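Local coordinates for protein MlnE (Bacillus amyloliquefaciens subsp. plantarum, PDB 5D2E) that probably reduces beta-keto polyketide intermediates with NADPH, this chain being the N-terminal B-type ketoreductase piece of a macrolactin assembly-line protein, at residues A[43-48]-A[248-253]; A[129-134]-A[174-179]; A[211-216]-A[244-249]. One frame throughout, in Å; residues are numbered along the deposited sequence.

Contact 1: residues A[43-48]-A[248-253]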
loop_
_atom_site.group_PDB
_atom_site.type_symbol
_atom_site.label_atom_id
_atom_site.label_comp_id
_atom_site.label_asym_id
_atom_site.label_seq_id
_atom_site.Cartn_x
_atom_site.Cartn_y
_atom_site.Cartn_z
ATOM N N ASP A 43 -9.474 -13.811 -9.917
ATOM C CA ASP A 43 -9.948 -14.639 -11.051
ATOM C C ASP A 43 -8.768 -14.959 -11.929
ATOM O O ASP A 43 -7.965 -14.087 -12.265
ATOM C CB ASP A 43 -11.133 -14.064 -11.869
ATOM C CG ASP A 43 -10.938 -12.651 -12.294
ATOM O OD1 ASP A 43 -10.965 -11.746 -11.417
ATOM O OD2 ASP A 43 -10.812 -12.409 -13.529
ATOM N N ARG A 44 -8.719 -16.215 -12.315
ATOM C CA ARG A 44 -7.590 -16.798 -13.008
ATOM C C ARG A 44 -7.974 -17.113 -14.454
ATOM O O ARG A 44 -9.058 -17.582 -14.701
ATOM C CB ARG A 44 -7.126 -18.051 -12.269
ATOM C CG ARG A 44 -6.353 -19.015 -13.142
ATOM C CD ARG A 44 -6.030 -20.382 -12.508
ATOM N NE ARG A 44 -4.941 -20.043 -11.739
ATOM C CZ ARG A 44 -3.663 -20.334 -11.871
ATOM N NH1 ARG A 44 -2.863 -19.651 -10.985
ATOM N NH2 ARG A 44 -3.202 -21.288 -12.661
ATOM N N HIS A 45 -7.024 -16.929 -15.371
ATOM C CA HIS A 45 -7.200 -17.084 -16.794
ATOM C C HIS A 45 -5.964 -17.669 -17.434
ATOM O O HIS A 45 -4.830 -17.459 -16.988
ATOM C CB HIS A 45 -7.424 -15.743 -17.462
ATOM C CG HIS A 45 -8.485 -14.947 -16.834
ATOM N ND1 HIS A 45 -9.800 -15.039 -17.223
ATOM C CD2 HIS A 45 -8.463 -14.121 -15.766
ATOM C CE1 HIS A 45 -10.543 -14.281 -16.447
ATOM N NE2 HIS A 45 -9.753 -13.698 -15.567
ATOM N N GLU A 46 -6.188 -18.318 -18.561
ATOM C CA GLU A 46 -5.117 -18.787 -19.421
ATOM C C GLU A 46 -4.672 -17.631 -20.283
ATOM O O GLU A 46 -5.464 -16.874 -20.770
ATOM C CB GLU A 46 -5.551 -19.935 -20.323
ATOM C CG GLU A 46 -5.990 -21.182 -19.580
ATOM C CD GLU A 46 -5.950 -22.455 -20.461
ATOM O OE1 GLU A 46 -6.071 -22.340 -21.717
ATOM O OE2 GLU A 46 -5.772 -23.561 -19.887
ATOM N N PHE A 47 -3.368 -17.522 -20.469
ATOM C CA PHE A 47 -2.805 -16.450 -21.239
ATOM C C PHE A 47 -2.747 -16.880 -22.688
ATOM O O PHE A 47 -2.108 -17.869 -22.984
ATOM C CB PHE A 47 -1.397 -16.119 -20.778
ATOM C CG PHE A 47 -0.823 -14.948 -21.539
ATOM C CD1 PHE A 47 -1.244 -13.676 -21.247
ATOM C CD2 PHE A 47 0.013 -15.154 -22.623
ATOM C CE1 PHE A 47 -0.782 -12.597 -21.969
ATOM C CE2 PHE A 47 0.509 -14.059 -23.356
ATOM C CZ PHE A 47 0.095 -12.774 -23.032
ATOM N N LYS A 48 -3.405 -16.125 -23.555
ATOM C CA LYS A 48 -3.769 -16.565 -24.892
ATOM C C LYS A 48 -3.039 -15.805 -26.018
ATOM O O LYS A 48 -3.216 -16.119 -27.195
ATOM C CB LYS A 48 -5.282 -16.328 -25.050
ATOM C CG LYS A 48 -6.076 -17.510 -25.611
ATOM C CD LYS A 48 -6.851 -17.161 -26.890
ATOM C CE LYS A 48 -6.130 -17.689 -28.133
ATOM N NZ LYS A 48 -6.898 -17.402 -29.367
ATOM N N ARG A 248 2.094 -18.683 -18.442
ATOM C CA ARG A 248 0.920 -19.383 -19.056
ATOM C C ARG A 248 -0.496 -19.012 -18.537
ATOM O O ARG A 248 -1.499 -19.431 -19.068
ATOM C CB ARG A 248 1.149 -20.896 -18.918
ATOM C CG ARG A 248 2.340 -21.368 -19.740
ATOM C CD ARG A 248 2.372 -22.890 -19.876
ATOM N NE ARG A 248 3.257 -23.131 -21.003
ATOM C CZ ARG A 248 2.891 -23.467 -22.249
ATOM N NH1 ARG A 248 1.632 -23.729 -22.588
ATOM N NH2 ARG A 248 3.837 -23.598 -23.156
ATOM N N HIS A 249 -0.542 -18.220 -17.482
ATOM C CA HIS A 249 -1.774 -17.878 -16.765
ATOM C C HIS A 249 -1.653 -16.453 -16.221
ATOM O O HIS A 249 -0.569 -15.988 -15.972
ATOM C CB HIS A 249 -1.981 -18.796 -15.587
ATOM C CG HIS A 249 -2.187 -20.231 -15.961
ATOM N ND1 HIS A 249 -1.147 -21.138 -16.038
ATOM C CD2 HIS A 249 -3.305 -20.893 -16.344
ATOM C CE1 HIS A 249 -1.639 -22.313 -16.412
ATOM N NE2 HIS A 249 -2.942 -22.185 -16.592
ATOM N N TYR A 250 -2.784 -15.784 -16.038
ATOM C CA TYR A 250 -2.789 -14.522 -15.378
ATOM C C TYR A 250 -3.981 -14.424 -14.438
ATOM O O TYR A 250 -4.984 -15.155 -14.570
ATOM C CB TYR A 250 -2.737 -13.362 -16.363
ATOM C CG TYR A 250 -3.957 -13.175 -17.261
ATOM C CD1 TYR A 250 -4.045 -13.830 -18.480
ATOM C CD2 TYR A 250 -5.020 -12.383 -16.853
ATOM C CE1 TYR A 250 -5.155 -13.661 -19.290
ATOM C CE2 TYR A 250 -6.146 -12.222 -17.640
ATOM C CZ TYR A 250 -6.187 -12.866 -18.869
ATOM O OH TYR A 250 -7.279 -12.704 -19.664
ATOM N N TYR A 251 -3.870 -13.518 -13.488
ATOM C CA TYR A 251 -4.951 -13.338 -12.539
ATOM C C TYR A 251 -5.152 -11.884 -12.112
ATOM O O TYR A 251 -4.200 -11.061 -12.070
ATOM C CB TYR A 251 -4.853 -14.338 -11.368
ATOM C CG TYR A 251 -3.487 -14.771 -10.984
ATOM C CD1 TYR A 251 -2.809 -15.783 -11.653
ATOM C CD2 TYR A 251 -2.836 -14.153 -9.905
ATOM C CE1 TYR A 251 -1.490 -16.137 -11.315
ATOM C CE2 TYR A 251 -1.495 -14.501 -9.521
ATOM C CZ TYR A 251 -0.816 -15.489 -10.231
ATOM O OH TYR A 251 0.489 -15.763 -9.795
ATOM N N LYS A 252 -6.424 -11.579 -11.870
ATOM C CA LYS A 252 -6.861 -10.302 -11.443
ATOM C C LYS A 252 -7.642 -10.434 -10.138
ATOM O O LYS A 252 -8.158 -11.498 -9.824
ATOM C CB LYS A 252 -7.815 -9.762 -12.494
ATOM C CG LYS A 252 -7.163 -9.303 -13.780
ATOM C CD LYS A 252 -8.142 -8.382 -14.491
ATOM C CE LYS A 252 -7.464 -7.538 -15.534
ATOM N NZ LYS A 252 -6.876 -8.466 -16.535
ATOM N N ARG A 253 -7.750 -9.329 -9.423
ATOM C CA ARG A 253 -8.324 -9.360 -8.104
ATOM C C ARG A 253 -9.321 -8.222 -7.885
ATOM O O ARG A 253 -9.149 -7.130 -8.434
ATOM C CB ARG A 253 -7.279 -9.319 -7.011
ATOM C CG ARG A 253 -6.615 -7.975 -6.881
ATOM C CD ARG A 253 -5.651 -7.888 -5.733
ATOM N NE ARG A 253 -4.633 -6.876 -5.985
ATOM C CZ ARG A 253 -3.440 -6.852 -5.398
ATOM N NH1 ARG A 253 -3.103 -7.760 -4.476
ATOM N NH2 ARG A 253 -2.566 -5.929 -5.753
#
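Arg44 and Tyr251, and His45 and Tyr250, are neighbouring pairs in an antiparallel beta pairing at the protein surface, where the end of strand 35-46 runs beside the start of strand 249-257. Strand 35-46 also pairs with strand 494-499, so it links the N-terminal Rossmann-like half of the ketoreductase to the NADP-binding half. The axes of the short segments come within 4.6 Å at 155°. Asp43-Lys252 and His45-Tyr250 are the hydrogen-bonded pairs, each closed by two N-H to O bonds. Arg44-Tyr251 and Glu46-His249 are non-hydrogen-bonded pairs. Past the strand end, Phe47 N still reaches Arg248 O (3.0 Å), coming from above the carbonyl plane.

On the face carrying His45 and Tyr250, His45 CB makes a CH-pi contact over the phenol ring, 3.6 Å from its centroid. The two rings are nearly parallel but slid apart, so they barely overlap. Tyr250 CG sits between its backbone N and carbonyl carbon (chi1 67°), and the two side chains cross obliquely. Phe47 CD1 meets Tyr250 CD1, and both rings also meet Phe231. On the other face, Arg44 NH2 lies over the His249 ring, 3.6 Å from CG and offset toward the rim. His45 is held within its own strand: NE2 donates to Asp43 OD2 (2.6 Å) close to the imidazole plane, on the anti side of OD2 and somewhat out of the carboxylate plane.

Contact 2: residues A[129-134]-A[174-179]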
loop_
_atom_site.group_PDB
_atom_site.type_symbol
_atom_site.label_atom_id
_atom_site.label_comp_id
_atom_site.label_asym_id
_atom_site.label_seq_id
_atom_site.Cartn_x
_atom_site.Cartn_y
_atom_site.Cartn_z
ATOM N N ILE A 129 5.733 2.695 -21.468
ATOM C CA ILE A 129 6.101 1.481 -20.785
ATOM C C ILE A 129 7.166 1.873 -19.745
ATOM O O ILE A 129 8.205 2.399 -20.044
ATOM C CB ILE A 129 6.629 0.348 -21.659
ATOM C CG1 ILE A 129 5.669 0.034 -22.831
ATOM C CG2 ILE A 129 7.013 -0.862 -20.794
ATOM C CD1 ILE A 129 4.351 -0.459 -22.438
ATOM N N HIS A 130 6.851 1.611 -18.467
ATOM C CA HIS A 130 7.806 1.853 -17.418
ATOM C C HIS A 130 8.241 0.512 -16.879
ATOM O O HIS A 130 7.468 -0.211 -16.208
ATOM C CB HIS A 130 7.159 2.682 -16.333
ATOM C CG HIS A 130 8.118 3.155 -15.294
ATOM N ND1 HIS A 130 8.488 2.375 -14.220
ATOM C CD2 HIS A 130 8.735 4.353 -15.119
ATOM C CE1 HIS A 130 9.355 3.032 -13.468
ATOM N NE2 HIS A 130 9.492 4.252 -13.967
ATOM N N PHE A 131 9.482 0.137 -17.170
ATOM C CA PHE A 131 9.995 -1.137 -16.719
ATOM C C PHE A 131 11.402 -1.031 -16.126
ATOM O O PHE A 131 12.384 -1.503 -16.716
ATOM C CB PHE A 131 10.008 -2.122 -17.913
ATOM C CG PHE A 131 10.436 -3.569 -17.557
ATOM C CD1 PHE A 131 10.232 -4.105 -16.321
ATOM C CD2 PHE A 131 11.002 -4.369 -18.511
ATOM C CE1 PHE A 131 10.581 -5.440 -16.034
ATOM C CE2 PHE A 131 11.360 -5.679 -18.238
ATOM C CZ PHE A 131 11.119 -6.221 -17.007
ATOM N N LEU A 132 11.471 -0.472 -14.951
ATOM C CA LEU A 132 12.680 -0.329 -14.171
ATOM C C LEU A 132 12.650 -1.227 -12.916
ATOM O O LEU A 132 13.687 -1.452 -12.296
ATOM C CB LEU A 132 12.788 1.069 -13.630
ATOM C CG LEU A 132 12.793 2.193 -14.651
ATOM C CD1 LEU A 132 13.009 3.504 -13.944
ATOM C CD2 LEU A 132 13.846 1.955 -15.760
ATOM N N ALA A 133 11.453 -1.667 -12.532
ATOM C CA ALA A 133 11.241 -2.341 -11.210
ATOM C C ALA A 133 11.611 -3.808 -11.226
ATOM O O ALA A 133 10.764 -4.695 -11.550
ATOM C CB ALA A 133 9.811 -2.166 -10.739
ATOM N N ALA A 134 12.894 -4.040 -10.925
ATOM C CA ALA A 134 13.394 -5.379 -10.765
ATOM C C ALA A 134 14.360 -5.475 -9.618
ATOM O O ALA A 134 14.686 -4.492 -8.962
ATOM C CB ALA A 134 13.978 -5.925 -12.110
ATOM N N LEU A 174 1.901 1.796 -18.777
ATOM C CA LEU A 174 1.961 0.438 -18.328
ATOM C C LEU A 174 3.196 0.321 -17.528
ATOM O O LEU A 174 4.307 0.473 -18.047
ATOM C CB LEU A 174 1.922 -0.582 -19.504
ATOM C CG LEU A 174 2.100 -2.056 -19.093
ATOM C CD1 LEU A 174 0.988 -2.570 -18.164
ATOM C CD2 LEU A 174 2.165 -2.914 -20.361
ATOM N N TYR A 175 3.014 0.077 -16.226
ATOM C CA TYR A 175 4.049 -0.112 -15.270
ATOM C C TYR A 175 4.232 -1.610 -15.065
ATOM O O TYR A 175 3.287 -2.297 -14.770
ATOM C CB TYR A 175 3.664 0.577 -13.976
ATOM C CG TYR A 175 4.411 0.109 -12.778
ATOM C CD1 TYR A 175 5.733 0.461 -12.543
ATOM C CD2 TYR A 175 3.792 -0.758 -11.868
ATOM C CE1 TYR A 175 6.415 -0.063 -11.437
ATOM C CE2 TYR A 175 4.476 -1.263 -10.770
ATOM C CZ TYR A 175 5.763 -0.915 -10.557
ATOM O OH TYR A 175 6.341 -1.435 -9.395
ATOM N N LEU A 176 5.483 -2.085 -15.212
ATOM C CA LEU A 176 5.880 -3.475 -15.075
ATOM C C LEU A 176 6.912 -3.661 -13.999
ATOM O O LEU A 176 7.792 -2.853 -13.833
ATOM C CB LEU A 176 6.509 -4.014 -16.376
ATOM C CG LEU A 176 5.786 -3.674 -17.670
ATOM C CD1 LEU A 176 6.530 -4.080 -18.939
ATOM C CD2 LEU A 176 4.439 -4.322 -17.620
ATOM N N TYR A 177 6.778 -4.767 -13.271
ATOM C CA TYR A 177 7.774 -5.193 -12.337
ATOM C C TYR A 177 7.886 -6.719 -12.354
ATOM O O TYR A 177 6.925 -7.409 -12.667
ATOM C CB TYR A 177 7.500 -4.754 -10.912
ATOM C CG TYR A 177 6.301 -5.305 -10.226
ATOM C CD1 TYR A 177 5.042 -4.740 -10.435
ATOM C CD2 TYR A 177 6.404 -6.409 -9.350
ATOM C CE1 TYR A 177 3.925 -5.217 -9.774
ATOM C CE2 TYR A 177 5.288 -6.883 -8.678
ATOM C CZ TYR A 177 4.055 -6.293 -8.914
ATOM O OH TYR A 177 2.940 -6.762 -8.288
ATOM N N GLU A 178 9.057 -7.195 -11.948
ATOM C CA GLU A 178 9.344 -8.602 -11.916
ATOM C C GLU A 178 9.168 -9.145 -10.514
ATOM O O GLU A 178 9.439 -8.479 -9.512
ATOM C CB GLU A 178 10.763 -8.903 -12.315
ATOM C CG GLU A 178 11.095 -8.565 -13.754
ATOM C CD GLU A 178 12.548 -8.893 -14.070
ATOM O OE1 GLU A 178 13.348 -9.207 -13.151
ATOM O OE2 GLU A 178 12.844 -8.900 -15.234
ATOM N N ASN A 179 8.729 -10.388 -10.483
ATOM C CA ASN A 179 8.636 -11.162 -9.254
ATOM C C ASN A 179 8.906 -12.630 -9.634
ATOM O O ASN A 179 9.094 -12.931 -10.817
ATOM C CB ASN A 179 7.280 -10.959 -8.548
ATOM C CG ASN A 179 7.289 -11.455 -7.054
ATOM O OD1 ASN A 179 8.330 -11.619 -6.426
ATOM N ND2 ASN A 179 6.124 -11.635 -6.511
HETATM O O HOH W 1 9.009 -0.360 -13.505
#
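Ile129, His130 and Phe131 run parallel to Leu174, Tyr175 and Leu176, with the axes of the two short segments 4.8 Å apart at closest approach and 20° off parallel. His130 is held by both its N-H and its carbonyl: its N donates to Leu174 O (2.8 Å) and its O accepts from Leu176 N (2.9 Å), both bonds nearly straight. Beyond Phe131 the register slips by one residue, for Leu132 has no counterpart and Ala133 lies opposite Tyr177. The chain folds there into an inverse gamma turn centred on Ala133, and Glu178 N then reaches Ala133 O at 3.1 Å. A water sits where the strands part, accepting from Leu132 N, donating to Leu176 O (2.8 Å) and bonded to His130 ND1, so it ties the side chain and both backbones together.

On the face carrying Ile129 and Leu174 the contacts are mostly apolar: Ile129 CD1 lies alongside Leu174 CB, and Ile129 CG2 touches Leu176 CD1. Phe131, its CG anti to the backbone N (chi1 -176°), crosses Leu176 at about a right angle and sets CD1 3.7 Å from Leu176 CB. Its ring edge also meets CG of Glu178, whose extended chain brings OE1 against Ala134 CB. On the opposite face His130 ND1 comes to the edge of the Tyr175 ring, and Ala133 CB packs on Tyr177 CB (3.5 Å). His130 NE2 bonds to Ser154 OG, and Tyr175 OH to Tyr188 O, binding this face to helices 141-164 and 186-201. Strand 127-133, helix 141-164 and strand 171-180 thus form the beta-alpha-beta unit characteristic of a Rossmann-like fold, here in the structural subdomain of the ketoreductase.

Contact 3: residues A[211-216]-A[244-249]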
loop_
_atom_site.group_PDB
_atom_site.type_symbol
_atom_site.label_atom_id
_atom_site.label_comp_id
_atom_site.label_asym_id
_atom_site.label_seq_id
_atom_site.Cartn_x
_atom_site.Cartn_y
_atom_site.Cartn_z
ATOM N N GLU A 211 2.517 -7.436 -12.931
ATOM C CA GLU A 211 3.536 -8.199 -12.297
ATOM C C GLU A 211 3.939 -9.301 -13.285
ATOM O O GLU A 211 3.081 -9.971 -13.944
ATOM C CB GLU A 211 3.011 -8.829 -11.002
ATOM C CG GLU A 211 4.007 -9.748 -10.330
ATOM C CD GLU A 211 3.538 -10.297 -8.981
ATOM O OE1 GLU A 211 2.864 -9.568 -8.316
ATOM O OE2 GLU A 211 3.911 -11.387 -8.556
ATOM N N LEU A 212 5.224 -9.399 -13.480
ATOM C CA LEU A 212 5.788 -10.424 -14.367
ATOM C C LEU A 212 6.414 -11.492 -13.472
ATOM O O LEU A 212 7.584 -11.371 -13.051
ATOM C CB LEU A 212 6.808 -9.811 -15.345
ATOM C CG LEU A 212 6.324 -8.599 -16.151
ATOM C CD1 LEU A 212 7.474 -7.892 -16.823
ATOM C CD2 LEU A 212 5.281 -9.000 -17.158
ATOM N N LYS A 213 5.638 -12.525 -13.161
ATOM C CA LYS A 213 6.106 -13.538 -12.212
ATOM C C LYS A 213 6.660 -14.778 -12.915
ATOM O O LYS A 213 5.914 -15.528 -13.536
ATOM C CB LYS A 213 5.009 -13.961 -11.244
ATOM C CG LYS A 213 5.543 -14.892 -10.164
ATOM C CD LYS A 213 4.712 -15.059 -8.933
ATOM C CE LYS A 213 3.332 -15.529 -9.189
ATOM N NZ LYS A 213 2.621 -15.464 -7.830
ATOM N N SER A 214 7.959 -14.955 -12.818
ATOM C CA SER A 214 8.600 -16.198 -13.212
ATOM C C SER A 214 8.233 -17.316 -12.237
ATOM O O SER A 214 8.308 -17.142 -11.049
ATOM C CB SER A 214 10.094 -16.018 -13.135
ATOM O OG SER A 214 10.400 -15.179 -14.216
ATOM N N MET A 215 7.934 -18.476 -12.760
ATOM C CA MET A 215 7.694 -19.645 -11.933
ATOM C C MET A 215 8.910 -20.604 -12.006
ATOM O O MET A 215 9.698 -20.544 -12.973
ATOM C CB MET A 215 6.445 -20.336 -12.454
ATOM C CG MET A 215 5.174 -19.481 -12.415
ATOM S SD MET A 215 4.777 -18.817 -10.829
ATOM C CE MET A 215 3.941 -20.227 -10.055
ATOM N N PHE A 216 9.040 -21.534 -11.084
ATOM C CA PHE A 216 10.154 -22.500 -11.168
ATOM C C PHE A 216 9.955 -23.311 -12.454
ATOM O O PHE A 216 8.840 -23.694 -12.824
ATOM C CB PHE A 216 10.196 -23.439 -9.967
ATOM C CG PHE A 216 10.401 -22.754 -8.657
ATOM C CD1 PHE A 216 11.427 -21.812 -8.466
ATOM C CD2 PHE A 216 9.564 -23.048 -7.571
ATOM C CE1 PHE A 216 11.575 -21.164 -7.239
ATOM C CE2 PHE A 216 9.747 -22.436 -6.346
ATOM C CZ PHE A 216 10.747 -21.490 -6.179
ATOM N N CYS A 244 -1.602 -9.870 -12.449
ATOM C CA CYS A 244 -0.388 -10.627 -12.214
ATOM C C CYS A 244 -0.291 -11.687 -13.298
ATOM O O CYS A 244 -1.226 -12.506 -13.462
ATOM C CB CYS A 244 -0.412 -11.263 -10.854
ATOM S SG CYS A 244 1.049 -12.328 -10.557
ATOM N N TYR A 245 0.807 -11.636 -14.056
ATOM C CA TYR A 245 1.067 -12.546 -15.158
ATOM C C TYR A 245 2.083 -13.574 -14.798
ATOM O O TYR A 245 3.127 -13.263 -14.233
ATOM C CB TYR A 245 1.610 -11.765 -16.362
ATOM C CG TYR A 245 0.594 -10.875 -17.018
ATOM C CD1 TYR A 245 -0.277 -11.346 -17.989
ATOM C CD2 TYR A 245 0.491 -9.538 -16.647
ATOM C CE1 TYR A 245 -1.246 -10.514 -18.555
ATOM C CE2 TYR A 245 -0.465 -8.696 -17.221
ATOM C CZ TYR A 245 -1.312 -9.195 -18.164
ATOM O OH TYR A 245 -2.191 -8.344 -18.703
ATOM N N GLU A 246 1.741 -14.833 -15.041
ATOM C CA GLU A 246 2.755 -15.879 -15.123
ATOM C C GLU A 246 2.902 -16.115 -16.613
ATOM O O GLU A 246 2.059 -15.677 -17.389
ATOM C CB GLU A 246 2.257 -17.151 -14.408
ATOM C CG GLU A 246 2.168 -16.987 -12.905
ATOM C CD GLU A 246 1.492 -18.119 -12.174
ATOM O OE1 GLU A 246 1.269 -19.148 -12.804
ATOM O OE2 GLU A 246 1.248 -17.952 -10.972
ATOM N N PRO A 247 3.891 -16.915 -17.021
ATOM C CA PRO A 247 4.008 -17.144 -18.466
ATOM C C PRO A 247 2.821 -17.818 -19.144
ATOM O O PRO A 247 2.475 -17.441 -20.258
ATOM C CB PRO A 247 5.276 -17.971 -18.562
ATOM C CG PRO A 247 6.067 -17.535 -17.349
ATOM C CD PRO A 247 5.027 -17.478 -16.276
ATOM N N ARG A 248 2.094 -18.683 -18.442
ATOM C CA ARG A 248 0.920 -19.383 -19.056
ATOM C C ARG A 248 -0.496 -19.012 -18.537
ATOM O O ARG A 248 -1.499 -19.431 -19.068
ATOM C CB ARG A 248 1.149 -20.896 -18.918
ATOM C CG ARG A 248 2.340 -21.368 -19.740
ATOM C CD ARG A 248 2.372 -22.890 -19.876
ATOM N NE ARG A 248 3.257 -23.131 -21.003
ATOM C CZ ARG A 248 2.891 -23.467 -22.249
ATOM N NH1 ARG A 248 1.632 -23.729 -22.588
ATOM N NH2 ARG A 248 3.837 -23.598 -23.156
ATOM N N HIS A 249 -0.542 -18.220 -17.482
ATOM C CA HIS A 249 -1.774 -17.878 -16.765
ATOM C C HIS A 249 -1.653 -16.453 -16.221
ATOM O O HIS A 249 -0.569 -15.988 -15.972
ATOM C CB HIS A 249 -1.981 -18.796 -15.587
ATOM C CG HIS A 249 -2.187 -20.231 -15.961
ATOM N ND1 HIS A 249 -1.147 -21.138 -16.038
ATOM C CD2 HIS A 249 -3.305 -20.893 -16.344
ATOM C CE1 HIS A 249 -1.639 -22.313 -16.412
ATOM N NE2 HIS A 249 -2.942 -22.185 -16.592
#
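Glu211 and Cys244 make the tight end of this contact, a short parallel pairing of buried strand residues. Tyr245 N donates to Glu211 O and Lys213 N to Tyr245 O, both at 2.8 Å, so Tyr245 is held through both its N-H and its carbonyl. Beside these bonds Cys244 SG, anti to its backbone N (chi1 176°), rests 3.6 Å from Glu211 CD. That carboxylate has its own partner, as OE2 accepts from Asn179 ND2.

Toward the partly exposed Lys213 and Met215 strand gives way to loop, and side-chain packing on buried Glu246 and Pro247 replaces backbone hydrogen bonds. Lys213 O meets Glu246 CA in a CA-H...O contact and packs on Pro247 CD. Lys213 and Glu246 run side by side, yet NZ stays 4.2 Å from OE2, beyond a salt bridge. Met215, its chain bent at chi2 and chi3, brings SD within 3.6 Å of Glu246 CD, while Glu246 OE2 bonds to Tyr251 OH.

The other side of the pairing faces helix 222-233: Leu212 packs on Ile225 and Val228, and Tyr245 lies on Val228 and Phe231, with its OH bonded to Glu232. Strand 205-214 runs between strands 171-180 and 242-245, parallel to both.

Read across the sheet, contact 2 leads to contact 3 and contact 3 to contact 1. Strands 171-180 and 205-214 are neighbours, so contacts 2 and 3 touch through Tyr177 O and Leu212 N, 2.7 Å apart; their centres lie about 13 Å from each other. Contacts 3 and 1 are nearer, about 9 Å between centres, and share Arg248, in the turn between strands 242-245 and 249-257, and His249, which opens the second strand. Here the pairing changes from parallel to antiparallel, with Tyr251 N 2.8 Å from Cys244 O. Contacts 1 and 2 do not touch, their centres being about 18 Å apart. All three lie away from the NADP pocket.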